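Local coordinates for protein diacylglycerol lipase (Aspergillus oryzae, PDB 5XK2) that probably hydrolyses the ester bonds of mono- and diacylglycerols, as a class 3 lipase of the alpha/beta-hydrolase fold, at residues E53-D65 with A72-I84. Sequence-based numbering, arbitrary orientation.
Sequences EAAGSTVKLSFSD and AGFVAVDNTNKAI
The carbonyl oxygen of V75 takes two backbone N-H groups at once, K60 N at 2.8 Å and L61 N at 3.2 Å, both in its carbonyl plane: a classic beta bulge in the antiparallel hairpin of strands 58-65 and 71-78. This hairpin forms one border of the central sheet of the alpha/beta-hydrolase fold, with 58-65 outermost. The bulge moves the pairing on by one residue, from V59 opposite A76 to L61 opposite V75, with K60 the extra residue. Beyond it, F63 leans over its cross-strand partner: CG stands between the backbone N and the carbonyl carbon (chi1 48°), which lays the ring across the backbone of G73, whose CA sits over the ring face 3.9 Å from its centroid in a CH-pi contact. CE1 of F63 comes within 3.4 Å of G73 N, and the F63 side chain also touches V127 of helix 118-138. On the face of the sheet that carries V59, S62, F74 and A76, CB of F74 lies 4.4 Å from V59 CG1, a loose apolar contact, and the F74 side chain touches A27 of helix 14-27.

At the other end, helix 50-55 closes with a Schellman motif at G56, and its last residue, A55, meets D78 and T80 of the turn that leads to strand 83-89. The CB of A55 lies 3.7 Å from D78 OD1, an oxygen that N81 N meets from above the carboxylate plane. Y24 OH bonds to both S57 OG and D78 OD2. T80 OG1 donates to A55 O at 2.8 Å, and a water bridges that same oxygen to N79 N.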
ATOM      1  N   GLU A  53     -25.796  -6.837  11.944  1.00  9.96           N
ATOM      2  CA  GLU A  53     -27.062  -6.953  11.239  1.00 11.74           C
ATOM      3  C   GLU A  53     -28.101  -7.587  12.165  1.00 11.61           C
ATOM      4  O   GLU A  53     -29.257  -7.170  12.180  1.00 13.18           O
ATOM      5  CB  GLU A  53     -26.874  -7.760   9.950  1.00 12.41           C
ATOM      6  CG  GLU A  53     -25.887  -7.080   9.014  1.00 12.03           C
ATOM      7  CD  GLU A  53     -25.839  -7.708   7.646  1.00 18.12           C
ATOM      8  OE1 GLU A  53     -26.813  -8.418   7.300  1.00 22.24           O
ATOM      9  OE2 GLU A  53     -24.829  -7.506   6.932  1.00 13.49           O
ATOM     10  N   ALA A  54     -27.675  -8.553  12.975  1.00 12.59           N
ATOM     11  CA  ALA A  54     -28.596  -9.235  13.888  1.00 14.01           C
ATOM     12  C   ALA A  54     -29.154  -8.273  14.942  1.00 14.46           C
ATOM     13  O   ALA A  54     -30.276  -8.437  15.428  1.00 16.95           O
ATOM     14  CB  ALA A  54     -27.906 -10.397  14.570  1.00 14.91           C
ATOM     15  N   ALA A  55     -28.357  -7.268  15.275  1.00 13.45           N
ATOM     16  CA  ALA A  55     -28.729  -6.278  16.272  1.00 11.01           C
ATOM     17  C   ALA A  55     -29.658  -5.212  15.681  1.00 13.57           C
ATOM     18  O   ALA A  55     -30.242  -4.422  16.427  1.00 15.86           O
ATOM     19  CB  ALA A  55     -27.478  -5.631  16.858  1.00 15.12           C
ATOM     20  N   GLY A  56     -29.800  -5.206  14.358  1.00 12.59           N
ATOM     21  CA  GLY A  56     -30.672  -4.268  13.663  1.00 12.61           C
ATOM     22  C   GLY A  56     -30.136  -2.846  13.619  1.00 15.39           C
ATOM     23  O   GLY A  56     -30.902  -1.876  13.489  1.00 12.97           O
ATOM     24  N   SER A  57     -28.816  -2.708  13.718  1.00 10.70           N
ATOM     25  CA  SER A  57     -28.244  -1.371  13.883  1.00 11.70           C
ATOM     26  C   SER A  57     -28.478  -0.511  12.661  1.00 13.13           C
ATOM     27  O   SER A  57     -28.390  -0.976  11.529  1.00 12.59           O
ATOM     28  CB  SER A  57     -26.765  -1.455  14.208  1.00 14.05           C
ATOM     29  OG  SER A  57     -26.626  -2.282  15.357  1.00 16.85           O
ATOM     30  N   THR A  58     -28.793   0.749  12.925  1.00  9.83           N
ATOM     31  CA  THR A  58     -29.289   1.655  11.886  1.00  9.54           C
ATOM     32  C   THR A  58     -28.451   2.916  11.783  1.00 12.70           C
ATOM     33  O   THR A  58     -28.119   3.526  12.797  1.00 12.75           O
ATOM     34  CB  THR A  58     -30.760   2.054  12.175  1.00 13.14           C
ATOM     35  OG1 THR A  58     -31.562   0.862  12.286  1.00 15.28           O
ATOM     36  CG2 THR A  58     -31.314   2.870  11.045  1.00 17.03           C
ATOM     37  N   VAL A  59     -28.123   3.317  10.555  1.00 10.59           N
ATOM     38  CA  VAL A  59     -27.395   4.576  10.340  1.00  9.85           C
ATOM     39  C   VAL A  59     -28.250   5.792  10.658  1.00 11.96           C
ATOM     40  O   VAL A  59     -29.391   5.902  10.216  1.00 12.40           O
ATOM     41  CB  VAL A  59     -26.881   4.680   8.869  1.00 10.05           C
ATOM     42  CG1 VAL A  59     -26.236   6.047   8.611  1.00 11.81           C
ATOM     43  CG2 VAL A  59     -25.875   3.570   8.580  1.00 12.83           C
ATOM     44  N   LYS A  60     -27.667   6.710  11.426  1.00  9.10           N
ATOM     45  CA  LYS A  60     -28.270   8.018  11.721  1.00 11.25           C
ATOM     46  C   LYS A  60     -27.642   9.037  10.779  1.00 13.30           C
ATOM     47  O   LYS A  60     -28.335   9.914  10.245  1.00 16.61           O
ATOM     48  CB  LYS A  60     -28.102   8.415  13.188  1.00 12.54           C
ATOM     49  CG  LYS A  60     -28.908   9.670  13.546  1.00 17.12           C
ATOM     50  CD  LYS A  60     -30.401   9.339  13.376  1.00 27.67           C
ATOM     51  CE  LYS A  60     -31.311  10.531  13.463  1.00 45.61           C
ATOM     52  NZ  LYS A  60     -32.724  10.037  13.349  1.00 53.37           N
ATOM     53  N   LEU A  61     -26.315   9.007  10.681  1.00  9.25           N
ATOM     54  CA  LEU A  61     -25.591   9.890   9.771  1.00 12.00           C
ATOM     55  C   LEU A  61     -24.400   9.164   9.187  1.00 14.46           C
ATOM     56  O   LEU A  61     -23.747   8.414   9.884  1.00 16.17           O
ATOM     57  CB  LEU A  61     -25.113  11.157  10.501  1.00 16.69           C
ATOM     58  CG  LEU A  61     -24.324  12.158   9.639  1.00 24.15           C
ATOM     59  CD1 LEU A  61     -25.154  12.657   8.465  1.00 31.80           C
ATOM     60  CD2 LEU A  61     -23.847  13.320  10.470  1.00 29.80           C
ATOM     61  N   SER A  62     -24.139   9.369   7.904  1.00 11.02           N
ATOM     62  CA  SER A  62     -22.918   8.854   7.304  1.00 10.62           C
ATOM     63  C   SER A  62     -22.107  10.044   6.793  1.00 13.64           C
ATOM     64  O   SER A  62     -22.644  11.151   6.576  1.00 13.25           O
ATOM     65  CB  SER A  62     -23.226   7.874   6.169  1.00 10.05           C
ATOM     66  OG  SER A  62     -23.821   8.581   5.081  1.00 13.05           O
ATOM     67  N   PHE A  63     -20.817   9.822   6.614  1.00 11.43           N
ATOM     68  CA  PHE A  63     -19.926  10.865   6.127  1.00 11.38           C
ATOM     69  C   PHE A  63     -18.819  10.268   5.289  1.00 14.97           C
ATOM     70  O   PHE A  63     -18.356   9.146   5.521  1.00 12.36           O
ATOM     71  CB  PHE A  63     -19.339  11.679   7.297  1.00 11.81           C
ATOM     72  CG  PHE A  63     -18.784  10.834   8.415  1.00 11.55           C
ATOM     73  CD1 PHE A  63     -17.467  10.411   8.393  1.00 13.32           C
ATOM     74  CD2 PHE A  63     -19.578  10.508   9.510  1.00 10.77           C
ATOM     75  CE1 PHE A  63     -16.960   9.633   9.423  1.00 15.58           C
ATOM     76  CE2 PHE A  63     -19.089   9.739  10.537  1.00 11.87           C
ATOM     77  CZ  PHE A  63     -17.780   9.296  10.499  1.00 14.42           C
ATOM     78  N   SER A  64     -18.456  10.987   4.239  1.00 14.10           N
ATOM     79  CA  SER A  64     -17.372  10.551   3.378  1.00 16.11           C
ATOM     80  C   SER A  64     -16.630  11.779   2.865  1.00 24.51           C
ATOM     81  O   SER A  64     -17.257  12.688   2.313  1.00 31.55           O
ATOM     82  CB  SER A  64     -17.930   9.708   2.234  1.00 22.11           C
ATOM     83  OG  SER A  64     -16.900   9.121   1.462  1.00 30.31           O
ATOM     84  N   ASP A  65     -15.318  11.832   3.057  1.00 20.38           N
ATOM     85  CA  ASP A  65     -14.526  12.930   2.501  1.00 25.33           C
ATOM     86  C   ASP A  65     -13.566  12.387   1.464  1.00 34.54           C
ATOM     87  O   ASP A  65     -12.535  11.819   1.816  1.00 28.50           O
ATOM     88  CB  ASP A  65     -13.759  13.642   3.615  1.00 27.95           C
ATOM     89  CG  ASP A  65     -12.760  14.665   3.093  1.00 28.83           C
ATOM     90  OD1 ASP A  65     -12.902  15.129   1.946  1.00 30.90           O
ATOM     91  OD2 ASP A  65     -11.824  14.999   3.847  1.00 31.51           O
ATOM     92  N   ALA A  72     -14.028   8.213   5.973  1.00 13.48           N
ATOM     93  CA  ALA A  72     -15.452   7.904   5.834  1.00 12.06           C
ATOM     94  C   ALA A  72     -15.939   7.230   7.104  1.00 13.57           C
ATOM     95  O   ALA A  72     -15.133   6.871   7.961  1.00 14.14           O
ATOM     96  CB  ALA A  72     -15.703   7.012   4.613  1.00 15.68           C
ATOM     97  N   GLY A  73     -17.249   7.090   7.257  1.00 11.97           N
ATOM     98  CA  GLY A  73     -17.765   6.381   8.414  1.00 11.15           C
ATOM     99  C   GLY A  73     -19.217   6.717   8.674  1.00  9.46           C
ATOM    100  O   GLY A  73     -19.922   7.201   7.796  1.00 11.03           O
ATOM    101  N   PHE A  74     -19.672   6.460   9.891  1.00  9.44           N
ATOM    102  CA  PHE A  74     -21.075   6.683  10.211  1.00 11.02           C
ATOM    103  C   PHE A  74     -21.274   6.828  11.707  1.00  9.75           C
ATOM    104  O   PHE A  74     -20.414   6.425  12.495  1.00  9.53           O
ATOM    105  CB  PHE A  74     -21.959   5.529   9.673  1.00 10.25           C
ATOM    106  CG  PHE A  74     -21.497   4.158  10.118  1.00 10.85           C
ATOM    107  CD1 PHE A  74     -21.747   3.707  11.407  1.00 10.78           C
ATOM    108  CD2 PHE A  74     -20.801   3.338   9.245  1.00 12.23           C
ATOM    109  CE1 PHE A  74     -21.269   2.444  11.829  1.00  9.73           C
ATOM    110  CE2 PHE A  74     -20.334   2.085   9.642  1.00 10.34           C
ATOM    111  CZ  PHE A  74     -20.564   1.635  10.926  1.00  9.58           C
ATOM    112  N   VAL A  75     -22.415   7.393  12.078  1.00  8.92           N
ATOM    113  CA  VAL A  75     -22.937   7.289  13.436  1.00  8.71           C
ATOM    114  C   VAL A  75     -24.165   6.410  13.345  1.00 10.47           C
ATOM    115  O   VAL A  75     -25.074   6.699  12.562  1.00 11.72           O
ATOM    116  CB  VAL A  75     -23.312   8.650  14.034  1.00 11.64           C
ATOM    117  CG1 VAL A  75     -23.795   8.468  15.468  1.00 12.00           C
ATOM    118  CG2 VAL A  75     -22.105   9.591  14.000  1.00 11.89           C
ATOM    119  N   ALA A  76     -24.177   5.323  14.108  1.00  9.45           N
ATOM    120  CA  ALA A  76     -25.287   4.375  14.050  1.00 10.09           C
ATOM    121  C   ALA A  76     -25.883   4.138  15.432  1.00 10.73           C
ATOM    122  O   ALA A  76     -25.243   4.411  16.464  1.00 12.66           O
ATOM    123  CB  ALA A  76     -24.809   3.052  13.448  1.00 10.81           C
ATOM    124  N   VAL A  77     -27.124   3.665  15.451  1.00  9.06           N
ATOM    125  CA  VAL A  77     -27.806   3.377  16.703  1.00  9.36           C
ATOM    126  C   VAL A  77     -27.991   1.870  16.805  1.00 10.48           C
ATOM    127  O   VAL A  77     -28.571   1.254  15.895  1.00 11.74           O
ATOM    128  CB  VAL A  77     -29.184   4.067  16.771  1.00 13.54           C
ATOM    129  CG1 VAL A  77     -29.908   3.663  18.041  1.00 14.21           C
ATOM    130  CG2 VAL A  77     -29.035   5.576  16.692  1.00 16.27           C
ATOM    131  N   ASP A  78     -27.505   1.287  17.901  1.00 10.31           N
ATOM    132  CA  ASP A  78     -27.691  -0.130  18.169  1.00 12.72           C
ATOM    133  C   ASP A  78     -28.636  -0.241  19.372  1.00 14.60           C
ATOM    134  O   ASP A  78     -28.223  -0.044  20.517  1.00 12.24           O
ATOM    135  CB  ASP A  78     -26.328  -0.779  18.443  1.00 12.62           C
ATOM    136  CG  ASP A  78     -26.410  -2.264  18.747  1.00 15.09           C
ATOM    137  OD1 ASP A  78     -27.479  -2.766  19.139  1.00 14.08           O
ATOM    138  OD2 ASP A  78     -25.357  -2.944  18.630  1.00 14.30           O
ATOM    139  N   ASN A  79     -29.898  -0.580  19.108  1.00 14.01           N
ATOM    140  CA  ASN A  79     -30.892  -0.628  20.180  1.00 14.16           C
ATOM    141  C   ASN A  79     -30.874  -1.965  20.898  1.00 19.51           C
ATOM    142  O   ASN A  79     -31.463  -2.125  21.964  1.00 22.99           O
ATOM    143  CB  ASN A  79     -32.288  -0.334  19.633  1.00 14.57           C
ATOM    144  CG  ASN A  79     -32.474   1.131  19.302  1.00 12.17           C
ATOM    145  OD1 ASN A  79     -32.054   2.005  20.074  1.00 14.47           O
ATOM    146  ND2 ASN A  79     -33.100   1.412  18.149  1.00 15.84           N
ATOM    147  N   THR A  80     -30.182  -2.933  20.319  1.00 15.07           N
ATOM    148  CA  THR A  80     -30.050  -4.223  20.973  1.00 14.56           C
ATOM    149  C   THR A  80     -29.045  -4.126  22.100  1.00 18.07           C
ATOM    150  O   THR A  80     -29.301  -4.578  23.221  1.00 18.79           O
ATOM    151  CB  THR A  80     -29.633  -5.292  19.965  1.00 15.59           C
ATOM    152  OG1 THR A  80     -30.668  -5.391  18.991  1.00 19.92           O
ATOM    153  CG2 THR A  80     -29.434  -6.646  20.647  1.00 20.57           C
ATOM    154  N   ASN A  81     -27.906  -3.510  21.810  1.00 14.51           N
ATOM    155  CA  ASN A  81     -26.828  -3.377  22.781  1.00 13.29           C
ATOM    156  C   ASN A  81     -26.783  -2.023  23.494  1.00 12.30           C
ATOM    157  O   ASN A  81     -25.871  -1.746  24.281  1.00 15.67           O
ATOM    158  CB  ASN A  81     -25.507  -3.664  22.088  1.00 14.98           C
ATOM    159  CG  ASN A  81     -25.437  -5.081  21.604  1.00 20.94           C
ATOM    160  OD1 ASN A  81     -25.385  -6.009  22.414  1.00 25.06           O
ATOM    161  ND2 ASN A  81     -25.511  -5.273  20.286  1.00 17.21           N
ATOM    162  N   LYS A  82     -27.771  -1.188  23.186  1.00 13.32           N
ATOM    163  CA  LYS A  82     -27.905   0.135  23.791  1.00 11.44           C
ATOM    164  C   LYS A  82     -26.634   0.946  23.647  1.00 13.35           C
ATOM    165  O   LYS A  82     -26.033   1.388  24.630  1.00 13.05           O
ATOM    166  CB  LYS A  82     -28.336   0.018  25.255  1.00 15.25           C
ATOM    167  CG  LYS A  82     -29.792  -0.410  25.341  1.00 19.18           C
ATOM    168  CD  LYS A  82     -30.290  -0.539  26.762  1.00 23.32           C
ATOM    169  CE  LYS A  82     -30.541   0.816  27.397  1.00 31.23           C
ATOM    170  NZ  LYS A  82     -31.165   0.640  28.736  1.00 30.44           N
ATOM    171  N   ALA A  83     -26.220   1.112  22.397  1.00 11.42           N
ATOM    172  CA  ALA A  83     -25.010   1.842  22.081  1.00 10.94           C
ATOM    173  C   ALA A  83     -25.223   2.770  20.914  1.00  9.14           C
ATOM    174  O   ALA A  83     -25.906   2.417  19.960  1.00 10.47           O
ATOM    175  CB  ALA A  83     -23.873   0.866  21.763  1.00 12.41           C
ATOM    176  N   ILE A  84     -24.611   3.942  20.999  1.00  9.44           N
ATOM    177  CA  ILE A  84     -24.462   4.821  19.849  1.00 10.77           C
ATOM    178  C   ILE A  84     -23.049   4.594  19.382  1.00 12.24           C
ATOM    179  O   ILE A  84     -22.114   4.705  20.163  1.00 14.27           O
ATOM    180  CB  ILE A  84     -24.671   6.298  20.190  1.00 11.26           C
ATOM    181  CG1 ILE A  84     -26.049   6.533  20.838  1.00 14.22           C
ATOM    182  CG2 ILE A  84     -24.442   7.167  18.942  1.00 11.64           C
ATOM    183  CD1 ILE A  84     -27.217   6.073  19.998  1.00 19.88           C
TER
HETATM  184  O   HOH W   1     -30.880  -1.688  16.720  1.00 18.83           O
HETATM  185  O   HOH W   2     -31.360   0.878  15.247  1.00 19.37           O